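Local coordinates for putative oxidoreductase (Pseudomonas putida, PDB 3L6D), which probably binds NADP through a Rossmann-type domain and carries out an oxidation or reduction reaction, at residues 15-21 / 69-73; 20-24 / 129-134; 62-66 / 91-97; 74-79 / 100-104. One frame throughout, in Å; residues are numbered along the deposited sequence.

Interaction 1: residues 15-21 / 69-73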
loop_
_atom_site.group_PDB
_atom_site.type_symbol
_atom_site.label_atom_id
_atom_site.label_comp_id
_atom_site.label_asym_id
_atom_site.label_seq_id
_atom_site.Cartn_x
_atom_site.Cartn_y
_atom_site.Cartn_z
ATOM N N ILE B 15 11.788 -31.539 4.307
ATOM C CA ILE B 15 11.886 -32.301 3.123
ATOM C C ILE B 15 11.632 -31.414 1.930
ATOM O O ILE B 15 10.622 -30.798 1.776
ATOM C CB ILE B 15 10.927 -33.427 3.188
ATOM C CG1 ILE B 15 11.445 -34.466 4.136
ATOM C CG2 ILE B 15 10.711 -34.004 1.856
ATOM C CD1 ILE B 15 10.591 -35.555 4.236
ATOM N N GLY B 16 12.623 -31.406 1.084
ATOM C CA GLY B 16 12.682 -30.573 -0.077
ATOM C C GLY B 16 13.594 -29.444 0.299
ATOM O O GLY B 16 13.334 -28.715 1.221
ATOM N N LEU B 17 14.661 -29.287 -0.455
ATOM C CA LEU B 17 15.628 -28.270 -0.159
ATOM C C LEU B 17 15.917 -27.514 -1.407
ATOM O O LEU B 17 17.013 -27.525 -1.908
ATOM C CB LEU B 17 16.915 -28.908 0.310
ATOM C CG LEU B 17 16.798 -30.109 1.225
ATOM C CD1 LEU B 17 18.096 -30.692 1.580
ATOM C CD2 LEU B 17 15.988 -29.768 2.454
ATOM N N GLY B 18 14.898 -26.804 -1.847
ATOM C CA GLY B 18 14.957 -25.771 -2.840
ATOM C C GLY B 18 15.158 -24.512 -2.044
ATOM O O GLY B 18 15.419 -24.570 -0.873
ATOM N N ALA B 19 15.041 -23.372 -2.682
ATOM C CA ALA B 19 15.345 -22.100 -2.000
ATOM C C ALA B 19 14.567 -21.875 -0.694
ATOM O O ALA B 19 15.145 -21.428 0.308
ATOM C CB ALA B 19 15.152 -20.916 -2.952
HETATM N N MSE B 20 13.261 -22.147 -0.722
HETATM C CA MSE B 20 12.368 -21.889 0.409
HETATM C C MSE B 20 12.622 -22.893 1.558
HETATM O O MSE B 20 12.822 -22.495 2.718
HETATM C CB MSE B 20 10.914 -21.918 -0.067
HETATM C CG MSE B 20 9.869 -21.488 0.951
HETATM SE SE MSE B 20 10.195 -19.831 1.940
HETATM C CE MSE B 20 9.257 -18.493 0.818
ATOM N N GLY B 21 12.637 -24.178 1.222
ATOM C CA GLY B 21 13.029 -25.199 2.187
ATOM C C GLY B 21 14.427 -24.975 2.755
ATOM O O GLY B 21 14.625 -25.092 3.958
ATOM N N THR B 69 7.302 -32.748 10.247
ATOM C CA THR B 69 8.128 -32.640 9.089
ATOM C C THR B 69 7.542 -31.520 8.211
ATOM O O THR B 69 6.331 -31.481 7.944
ATOM C CB THR B 69 8.152 -33.958 8.271
ATOM O OG1 THR B 69 8.775 -34.991 9.036
ATOM C CG2 THR B 69 8.955 -33.766 7.003
ATOM N N ILE B 70 8.398 -30.607 7.777
ATOM C CA ILE B 70 7.956 -29.544 6.904
ATOM C C ILE B 70 8.179 -30.006 5.455
ATOM O O ILE B 70 9.292 -30.435 5.113
ATOM C CB ILE B 70 8.751 -28.290 7.227
ATOM C CG1 ILE B 70 8.305 -27.727 8.572
ATOM C CG2 ILE B 70 8.583 -27.207 6.153
ATOM C CD1 ILE B 70 9.253 -26.682 9.026
ATOM N N PHE B 71 7.133 -29.960 4.615
ATOM C CA PHE B 71 7.247 -30.318 3.178
ATOM C C PHE B 71 7.294 -29.052 2.322
ATOM O O PHE B 71 6.450 -28.177 2.459
ATOM C CB PHE B 71 6.028 -31.074 2.665
ATOM C CG PHE B 71 6.005 -32.535 2.954
ATOM C CD1 PHE B 71 6.484 -33.046 4.133
ATOM C CD2 PHE B 71 5.376 -33.386 2.073
ATOM C CE1 PHE B 71 6.433 -34.422 4.407
ATOM C CE2 PHE B 71 5.294 -34.755 2.323
ATOM C CZ PHE B 71 5.833 -35.278 3.506
ATOM N N VAL B 72 8.292 -28.941 1.453
ATOM C CA VAL B 72 8.375 -27.791 0.572
ATOM C C VAL B 72 8.878 -28.338 -0.755
ATOM O O VAL B 72 10.072 -28.393 -1.000
ATOM C CB VAL B 72 9.332 -26.659 1.079
ATOM C CG1 VAL B 72 8.903 -25.334 0.459
ATOM C CG2 VAL B 72 9.372 -26.530 2.579
ATOM N N LEU B 73 7.950 -28.752 -1.597
ATOM C CA LEU B 73 8.298 -29.547 -2.776
ATOM C C LEU B 73 7.928 -28.804 -4.038
ATOM O O LEU B 73 7.299 -27.749 -3.960
ATOM C CB LEU B 73 7.592 -30.894 -2.725
ATOM C CG LEU B 73 8.101 -31.792 -1.583
ATOM C CD1 LEU B 73 7.088 -32.874 -1.274
ATOM C CD2 LEU B 73 9.471 -32.395 -1.866
HETATM O O HOH W 1 12.222 -25.871 -1.285
#
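Ile15 and Phe71 lie side by side on neighbouring parallel strands of a Rossmann-type fold, where strand 12-15 turns through a glycine-rich GxGxxG-like segment into helix 19-30. Ile15 N donates almost straight to Ile70 O (2.8 Å, 171° at the hydrogen), and Ile15 O receives Val72 N in the same strand register. Both side chains leave by the same face of the sheet. With CG1 anti to its carbonyl carbon (chi1 -74°), Ile15 carries CD1 back along the neighbouring strand to Thr69 CG2 at 3.7 Å, the two side chains running obliquely to each other, and the same methyl comes near Phe71 CE1 from a slanting direction. Its other branch, CG2, faces Leu73 CD2 at 4.2 Å. Past the strand ends, Val72 faces the first turn of the helix: CG1 meets Met20 CG at 4.0 Å with the side chains nearly perpendicular, and CG2 rests against Gly21 CA. At Gly16 the strand pair leaves no room for a side chain: a CB would collide with Val72 O. At Gly21 a CB would run into Gly16 O, within the turn itself; the contact buries this oxygen, which has no polar partner in the model. A water accepts from Gly18 N and Gly21 N at the helix start and makes a weak bond to Val72 O, while Gly16 CA approaches that same oxygen at 3.5 Å in a CA-H...O contact.

Interaction 2: residues 20-24 / 129-134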
loop_
_atom_site.group_PDB
_atom_site.type_symbol
_atom_site.label_atom_id
_atom_site.label_comp_id
_atom_site.label_asym_id
_atom_site.label_seq_id
_atom_site.Cartn_x
_atom_site.Cartn_y
_atom_site.Cartn_z
HETATM N N MSE B 20 13.261 -22.147 -0.722
HETATM C CA MSE B 20 12.368 -21.889 0.409
HETATM C C MSE B 20 12.622 -22.893 1.558
HETATM O O MSE B 20 12.822 -22.495 2.718
HETATM C CB MSE B 20 10.914 -21.918 -0.067
HETATM C CG MSE B 20 9.869 -21.488 0.951
HETATM SE SE MSE B 20 10.195 -19.831 1.940
HETATM C CE MSE B 20 9.257 -18.493 0.818
ATOM N N GLY B 21 12.637 -24.178 1.222
ATOM C CA GLY B 21 13.029 -25.199 2.187
ATOM C C GLY B 21 14.427 -24.975 2.755
ATOM O O GLY B 21 14.625 -25.092 3.958
ATOM N N THR B 22 15.395 -24.632 1.906
ATOM C CA THR B 22 16.754 -24.361 2.392
ATOM C C THR B 22 16.732 -23.229 3.400
ATOM O O THR B 22 17.335 -23.355 4.480
ATOM C CB THR B 22 17.753 -24.058 1.232
ATOM O OG1 THR B 22 17.816 -25.201 0.379
ATOM C CG2 THR B 22 19.163 -23.773 1.787
ATOM N N ILE B 23 16.023 -22.127 3.097
ATOM C CA ILE B 23 16.023 -21.036 4.075
ATOM C C ILE B 23 15.287 -21.385 5.358
ATOM O O ILE B 23 15.689 -20.971 6.434
ATOM C CB ILE B 23 15.616 -19.601 3.543
ATOM C CG1 ILE B 23 16.122 -18.502 4.525
ATOM C CG2 ILE B 23 14.142 -19.409 3.491
ATOM C CD1 ILE B 23 17.576 -18.145 4.399
HETATM N N MSE B 24 14.207 -22.135 5.246
HETATM C CA MSE B 24 13.497 -22.569 6.439
HETATM C C MSE B 24 14.408 -23.408 7.342
HETATM O O MSE B 24 14.506 -23.159 8.566
HETATM C CB MSE B 24 12.262 -23.341 6.027
HETATM C CG MSE B 24 11.184 -22.427 5.477
HETATM SE SE MSE B 24 9.605 -23.495 5.033
HETATM C CE MSE B 24 8.248 -22.078 4.754
ATOM N N ALA B 129 5.685 -14.171 2.737
ATOM C CA ALA B 129 6.977 -13.561 2.745
ATOM C C ALA B 129 7.813 -14.007 1.599
ATOM O O ALA B 129 7.591 -15.042 1.052
ATOM C CB ALA B 129 7.667 -13.885 4.016
ATOM N N TYR B 130 8.799 -13.216 1.261
ATOM C CA TYR B 130 9.853 -13.680 0.373
ATOM C C TYR B 130 10.847 -14.418 1.255
ATOM O O TYR B 130 10.904 -14.152 2.466
ATOM C CB TYR B 130 10.482 -12.501 -0.381
ATOM C CG TYR B 130 9.529 -11.895 -1.394
ATOM C CD1 TYR B 130 9.263 -12.545 -2.590
ATOM C CD2 TYR B 130 8.842 -10.701 -1.124
ATOM C CE1 TYR B 130 8.379 -12.009 -3.516
ATOM C CE2 TYR B 130 7.935 -10.156 -2.063
ATOM C CZ TYR B 130 7.719 -10.818 -3.242
ATOM O OH TYR B 130 6.868 -10.299 -4.206
ATOM N N PRO B 131 11.642 -15.352 0.662
ATOM C CA PRO B 131 12.597 -16.144 1.434
ATOM C C PRO B 131 13.456 -15.293 2.334
ATOM O O PRO B 131 13.712 -15.704 3.441
ATOM C CB PRO B 131 13.449 -16.831 0.346
ATOM C CG PRO B 131 12.442 -17.082 -0.749
ATOM C CD PRO B 131 11.534 -15.850 -0.731
ATOM N N ARG B 132 13.876 -14.105 1.886
ATOM C CA ARG B 132 14.718 -13.220 2.721
ATOM C C ARG B 132 14.092 -12.851 4.045
ATOM O O ARG B 132 14.801 -12.504 5.003
ATOM C CB ARG B 132 15.117 -11.944 1.951
ATOM C CG ARG B 132 13.928 -11.029 1.604
ATOM C CD ARG B 132 14.392 -9.779 0.835
ATOM N NE ARG B 132 13.261 -8.865 0.665
ATOM C CZ ARG B 132 12.512 -8.820 -0.431
ATOM N NH1 ARG B 132 12.813 -9.598 -1.461
ATOM N NH2 ARG B 132 11.478 -7.986 -0.506
ATOM N N ASN B 133 12.760 -12.906 4.129
ATOM C CA ASN B 133 12.086 -12.601 5.393
ATOM C C ASN B 133 11.475 -13.812 6.146
ATOM O O ASN B 133 10.694 -13.662 7.097
ATOM C CB ASN B 133 11.035 -11.497 5.179
ATOM C CG ASN B 133 11.674 -10.185 4.800
ATOM O OD1 ASN B 133 12.603 -9.715 5.475
ATOM N ND2 ASN B 133 11.212 -9.603 3.696
ATOM N N VAL B 134 11.867 -15.009 5.737
ATOM C CA VAL B 134 11.512 -16.171 6.532
ATOM C C VAL B 134 12.245 -16.000 7.862
ATOM O O VAL B 134 13.444 -15.641 7.886
ATOM C CB VAL B 134 11.923 -17.478 5.803
ATOM C CG1 VAL B 134 11.820 -18.683 6.723
ATOM C CG2 VAL B 134 11.064 -17.690 4.583
#
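The pyrrolidine ring of Pro131 turns CG and CD to the terminal methyl of Met20, a selenomethionine, with CE 3.8 Å from CD and the two side chains roughly perpendicular. Beyond the proline, Tyr130 CB lies over one face of the Arg132 guanidinium, 3.9 Å above it and nearer the margin than the middle. The Tyr130 ring meets Phe218 of the second subunit with planes about 20° apart, its hydroxyl bonds to His245 of that subunit, and Arg132 forms a salt bridge to Asp221 there. Toward the helix the contact is a matter of van der Waals packing. Val134 and Pro131 carry it from the loop, Val134 with the larger share: with CG1 anti to the backbone N (chi1 169°), that methyl faces Met24 CG at 4.0 Å, while CG2 comes close to both Met20 SE (3.5 Å) and Ile23 CG2 (3.7 Å). The bends at chi2 and chi3 of Met20 swing its selenium and methyl out to Val134 and Pro131. Ile23 and Val134 lie alongside each other, pointing opposite ways, and Ile23 CG2 also nears Pro131 O, the oxygen that accepts Val134 N at 3.0 Å across the short 3-10 turn. Replacing Val134 by an alanine removes both branches and would probably leave the selenium of Met20 and the CG2 methyl of Ile23 facing a gap. Helix 19-30 leans on the loop between strands 121-128 and 140-145, and its Met20 and Met24 also touch Ile127 of the first of these strands.

Interaction 3: residues 62-66 / 91-97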
loop_
_atom_site.group_PDB
_atom_site.type_symbol
_atom_site.label_atom_id
_atom_site.label_comp_id
_atom_site.label_asym_id
_atom_site.label_seq_id
_atom_site.Cartn_x
_atom_site.Cartn_y
_atom_site.Cartn_z
ATOM N N ALA B 62 13.416 -39.432 7.721
ATOM C CA ALA B 62 13.172 -38.018 8.058
ATOM C C ALA B 62 11.828 -37.848 8.812
ATOM O O ALA B 62 11.742 -37.111 9.816
ATOM C CB ALA B 62 13.201 -37.191 6.804
ATOM N N LEU B 63 10.793 -38.570 8.351
ATOM C CA LEU B 63 9.492 -38.568 9.029
ATOM C C LEU B 63 9.575 -39.106 10.437
ATOM O O LEU B 63 8.964 -38.526 11.359
ATOM C CB LEU B 63 8.430 -39.345 8.224
ATOM C CG LEU B 63 8.044 -38.649 6.922
ATOM C CD1 LEU B 63 7.165 -39.604 6.057
ATOM C CD2 LEU B 63 7.297 -37.337 7.240
ATOM N N SER B 64 10.370 -40.174 10.611
ATOM C CA SER B 64 10.492 -40.844 11.893
ATOM C C SER B 64 11.309 -40.011 12.859
ATOM O O SER B 64 11.089 -40.051 14.077
ATOM C CB SER B 64 11.107 -42.262 11.721
ATOM O OG SER B 64 10.200 -43.103 11.002
ATOM N N ALA B 65 12.241 -39.233 12.315
ATOM C CA ALA B 65 13.265 -38.564 13.156
ATOM C C ALA B 65 12.723 -37.441 14.025
ATOM O O ALA B 65 13.355 -37.088 15.025
ATOM C CB ALA B 65 14.406 -38.025 12.298
ATOM N N SER B 66 11.588 -36.856 13.633
ATOM C CA SER B 66 11.067 -35.638 14.320
ATOM C C SER B 66 9.562 -35.747 14.491
ATOM O O SER B 66 8.931 -36.408 13.702
ATOM C CB SER B 66 11.359 -34.410 13.437
ATOM O OG SER B 66 12.736 -34.345 13.089
ATOM N N ALA B 91 5.415 -44.582 8.294
ATOM C CA ALA B 91 6.169 -43.546 9.039
ATOM C C ALA B 91 5.412 -42.236 9.267
ATOM O O ALA B 91 5.855 -41.406 10.062
ATOM C CB ALA B 91 7.514 -43.275 8.368
ATOM N N LEU B 92 4.293 -42.035 8.564
ATOM C CA LEU B 92 3.374 -40.926 8.855
ATOM C C LEU B 92 2.646 -41.014 10.219
ATOM O O LEU B 92 2.205 -39.980 10.752
ATOM C CB LEU B 92 2.322 -40.814 7.730
ATOM C CG LEU B 92 2.908 -40.413 6.365
ATOM C CD1 LEU B 92 1.865 -40.541 5.238
ATOM C CD2 LEU B 92 3.464 -38.950 6.394
ATOM N N ALA B 93 2.473 -42.223 10.769
ATOM C CA ALA B 93 1.631 -42.402 11.975
ATOM C C ALA B 93 2.165 -41.505 13.098
ATOM O O ALA B 93 3.373 -41.510 13.357
ATOM C CB ALA B 93 1.633 -43.860 12.457
ATOM N N HIS B 94 1.269 -40.746 13.736
ATOM C CA HIS B 94 1.643 -39.872 14.846
ATOM C C HIS B 94 2.654 -38.779 14.503
ATOM O O HIS B 94 3.324 -38.247 15.396
ATOM C CB HIS B 94 2.141 -40.704 16.013
ATOM C CG HIS B 94 1.222 -41.820 16.349
ATOM N ND1 HIS B 94 -0.122 -41.616 16.588
ATOM C CD2 HIS B 94 1.429 -43.153 16.418
ATOM C CE1 HIS B 94 -0.695 -42.777 16.843
ATOM N NE2 HIS B 94 0.227 -43.723 16.758
ATOM N N ARG B 95 2.727 -38.413 13.231
ATOM C CA ARG B 95 3.576 -37.285 12.812
ATOM C C ARG B 95 2.721 -36.199 12.211
ATOM O O ARG B 95 1.691 -36.469 11.612
ATOM C CB ARG B 95 4.612 -37.730 11.734
ATOM C CG ARG B 95 5.534 -38.891 12.161
ATOM C CD ARG B 95 6.315 -38.428 13.391
ATOM N NE ARG B 95 7.380 -39.345 13.751
ATOM C CZ ARG B 95 7.251 -40.389 14.570
ATOM N NH1 ARG B 95 6.075 -40.701 15.109
ATOM N NH2 ARG B 95 8.323 -41.135 14.844
ATOM N N THR B 96 3.163 -34.965 12.345
ATOM C CA THR B 96 2.467 -33.842 11.705
ATOM C C THR B 96 3.274 -33.448 10.470
ATOM O O THR B 96 4.489 -33.276 10.562
ATOM C CB THR B 96 2.374 -32.688 12.678
ATOM O OG1 THR B 96 1.566 -33.117 13.779
ATOM C CG2 THR B 96 1.740 -31.368 11.983
ATOM N N ILE B 97 2.606 -33.381 9.319
ATOM C CA ILE B 97 3.199 -32.853 8.095
ATOM C C ILE B 97 2.748 -31.429 7.994
ATOM O O ILE B 97 1.514 -31.172 7.974
ATOM C CB ILE B 97 2.642 -33.611 6.851
ATOM C CG1 ILE B 97 2.908 -35.107 6.969
ATOM C CG2 ILE B 97 3.234 -33.079 5.545
ATOM C CD1 ILE B 97 4.350 -35.450 7.356
HETATM O O HOH W 2 7.391 -42.313 11.903
#
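The C-terminal end of helix 59-65 in the Rossmann-type domain is held here by Leu63 and Ser64 against residues 91-97, where helix 88-92 passes through a type II turn (Leu92 to Arg95) into strand 96-99. Arg95 reaches back to carbonyls near the end of the helix. Its chain bends at chi2 (-60°), which brings the guanidinium edge to two of them: NE donates to Leu63 O at 3.0 Å, a bent bond (133°) with the oxygen tilted out of the guanidinium plane, and NH2 donates more straightly to Ser64 O at 3.1 Å, with that oxygen near the plane. Ser66 O lies 3.3 Å from Arg95 CD. Over one guanidinium face sits a water, 3.2 Å above the plane and close to its centre; it donates to Ala91 O at 2.6 Å and also bonds to Ser64 OG, a hydroxyl that has a further partner in Lys60 O. Beside this polar patch Leu63 sends one methyl to each of two neighbours: CD1 meets Leu92 CD2, and CD2 presses on Ile97 CD1 at 3.5 Å, while CB packs on Ala91 CB. A methionine in place of Arg95 would lack the N-H groups and is likely to leave Leu63 O and Ser64 O without these donors at the helix end. Because backbone carbonyls at a helix C-terminus gather partial negative charge, the positive guanidinium probably finds a favourable place there, gripping two successive oxygens along one edge while Leu63 meets Leu92 and Ile97 on the apolar side.

Interaction 4: residues 74-79 / 100-104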
loop_
_atom_site.group_PDB
_atom_site.type_symbol
_atom_site.label_atom_id
_atom_site.label_comp_id
_atom_site.label_asym_id
_atom_site.label_seq_id
_atom_site.Cartn_x
_atom_site.Cartn_y
_atom_site.Cartn_z
ATOM N N LEU B 74 8.339 -29.342 -5.194
ATOM C CA LEU B 74 8.108 -28.637 -6.455
ATOM C C LEU B 74 6.618 -28.420 -6.667
ATOM O O LEU B 74 6.170 -27.289 -6.850
ATOM C CB LEU B 74 8.709 -29.377 -7.669
ATOM C CG LEU B 74 8.589 -28.576 -8.997
ATOM C CD1 LEU B 74 9.258 -27.186 -8.901
ATOM C CD2 LEU B 74 9.109 -29.337 -10.221
ATOM N N ASP B 75 5.855 -29.509 -6.645
ATOM C CA ASP B 75 4.424 -29.403 -6.935
ATOM C C ASP B 75 3.650 -30.545 -6.296
ATOM O O ASP B 75 4.228 -31.359 -5.556
ATOM C CB ASP B 75 4.206 -29.358 -8.463
ATOM C CG ASP B 75 4.808 -30.557 -9.175
ATOM O OD1 ASP B 75 5.106 -31.586 -8.508
ATOM O OD2 ASP B 75 4.970 -30.477 -10.417
ATOM N N ASN B 76 2.361 -30.638 -6.618
ATOM C CA ASN B 76 1.539 -31.698 -6.074
ATOM C C ASN B 76 2.032 -33.072 -6.531
ATOM O O ASN B 76 2.075 -33.991 -5.732
ATOM C CB ASN B 76 0.054 -31.488 -6.407
ATOM C CG ASN B 76 -0.864 -32.017 -5.316
ATOM O OD1 ASN B 76 -0.826 -31.525 -4.186
ATOM N ND2 ASN B 76 -1.687 -33.028 -5.642
ATOM N N HIS B 77 2.399 -33.218 -7.811
ATOM C CA HIS B 77 3.003 -34.485 -8.272
ATOM C C HIS B 77 4.144 -34.913 -7.322
ATOM O O HIS B 77 4.173 -36.076 -6.887
ATOM C CB HIS B 77 3.543 -34.379 -9.705
ATOM C CG HIS B 77 2.480 -34.294 -10.760
ATOM N ND1 HIS B 77 1.422 -35.179 -10.829
ATOM C CD2 HIS B 77 2.334 -33.453 -11.813
ATOM C CE1 HIS B 77 0.667 -34.883 -11.875
ATOM N NE2 HIS B 77 1.194 -33.835 -12.485
ATOM N N ALA B 78 5.040 -33.971 -6.988
ATOM C CA ALA B 78 6.190 -34.239 -6.096
ATOM C C ALA B 78 5.753 -34.677 -4.669
ATOM O O ALA B 78 6.384 -35.546 -4.045
ATOM C CB ALA B 78 7.124 -33.024 -6.031
ATOM N N THR B 79 4.661 -34.089 -4.177
ATOM C CA THR B 79 4.134 -34.431 -2.839
ATOM C C THR B 79 3.664 -35.881 -2.845
ATOM O O THR B 79 3.981 -36.643 -1.929
ATOM C CB THR B 79 2.979 -33.503 -2.436
ATOM O OG1 THR B 79 3.421 -32.142 -2.478
ATOM C CG2 THR B 79 2.456 -33.815 -1.016
ATOM N N TYR B 100 3.990 -26.609 2.984
ATOM C CA TYR B 100 4.086 -25.282 2.354
ATOM C C TYR B 100 4.111 -25.318 0.802
ATOM O O TYR B 100 4.284 -24.270 0.195
ATOM C CB TYR B 100 5.306 -24.513 2.874
ATOM C CG TYR B 100 5.200 -24.129 4.311
ATOM C CD1 TYR B 100 4.504 -22.997 4.700
ATOM C CD2 TYR B 100 5.791 -24.907 5.304
ATOM C CE1 TYR B 100 4.396 -22.627 6.041
ATOM C CE2 TYR B 100 5.664 -24.561 6.645
ATOM C CZ TYR B 100 4.963 -23.434 7.003
ATOM O OH TYR B 100 4.843 -23.075 8.314
ATOM N N THR B 101 3.953 -26.494 0.191
ATOM C CA THR B 101 4.074 -26.673 -1.279
ATOM C C THR B 101 2.835 -26.070 -1.927
ATOM O O THR B 101 1.732 -26.371 -1.498
ATOM C CB THR B 101 4.112 -28.150 -1.684
ATOM O OG1 THR B 101 5.294 -28.781 -1.192
ATOM C CG2 THR B 101 4.077 -28.321 -3.232
ATOM N N THR B 102 3.008 -25.226 -2.948
ATOM C CA THR B 102 1.846 -24.695 -3.699
ATOM C C THR B 102 1.063 -25.738 -4.507
ATOM O O THR B 102 1.617 -26.512 -5.297
ATOM C CB THR B 102 2.228 -23.527 -4.590
ATOM O OG1 THR B 102 3.037 -22.634 -3.826
ATOM C CG2 THR B 102 0.974 -22.800 -5.067
ATOM N N ASN B 103 -0.250 -25.627 -4.373
ATOM C CA ASN B 103 -1.197 -26.709 -4.416
ATOM C C ASN B 103 -2.436 -26.142 -5.118
ATOM O O ASN B 103 -2.665 -24.924 -5.071
ATOM C CB ASN B 103 -1.497 -27.022 -2.921
ATOM C CG ASN B 103 -2.509 -28.122 -2.710
ATOM O OD1 ASN B 103 -3.623 -27.863 -2.228
ATOM N ND2 ASN B 103 -2.115 -29.364 -2.992
ATOM N N ALA B 104 -3.221 -27.005 -5.770
ATOM C CA ALA B 104 -4.580 -26.631 -6.220
ATOM C C ALA B 104 -5.599 -26.943 -5.107
ATOM O O ALA B 104 -5.381 -27.873 -4.302
ATOM C CB ALA B 104 -4.952 -27.335 -7.522
HETATM O O HOH W 3 3.999 -25.983 -7.084
HETATM O O HOH W 4 1.287 -28.274 -7.778
HETATM O O HOH W 5 4.496 -31.095 -0.233
#
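Thr101 reaches from the loop after strand 96-99 to the first turn of helix 76-84. Its CB lies 4.1 Å from Thr79 OG1. From there the two branches part, since CG2 is anti to the backbone N and OG1 is anti to the carbonyl carbon (chi1 -66°). The methyl CG2 rests against the backbone of the helix start, 3.8 Å from Asp75 C, and also nears Thr79 OG1. The hydroxyl OG1 takes Leu73 N as a partner and, through a water 2.6 Å away, joins Thr79 OG1; the two threonine side chains lie antiparallel, side by side. Further along, Asn103 ND2 makes a weak bond to Asn76 OD1 at 2.8 Å, poorly directed (116° at the hydrogen), with the amide planes 55° apart. Between these two side-chain contacts, Thr102 O is served by two waters: one donates to it and to Leu74 O, and the other donates to it while accepting from Asn76 N. That leaves the first amide of the helix satisfied by solvent, whereas Asp75, the N-cap residue, takes Ala78 N on OD1 at 2.8 Å. Such a capped helix start, water-bridged to the loop of the next parallel strand, belongs to the beta-alpha-beta crossover of a Rossmann-type domain, here at the C-terminal ends of the parallel strands, where relatives usually bind their dinucleotide.

In the fold
Interactions 1 and 2 share Met20 and Gly21 in the first turn of helix 19-30, their centres about 10 Å apart; Met24 SE lies 3.9 Å from Val72 CG2, joining their apolar surfaces. Interaction 4 lies as far from interaction 1, centre to centre, and the two meet where Leu73 N reaches Thr101 OG1 at 2.7 Å. Interaction 3 lies toward the other end of the same parallel strands, bound to interaction 1 by the probable bond from Thr69 N to Thr96 O (2.9 Å). Interaction 1 contains the glycine-rich strand-helix turn, the expected NADP site if the protein follows its family, and Thr101 of interaction 4 lies near it without touching its glycines.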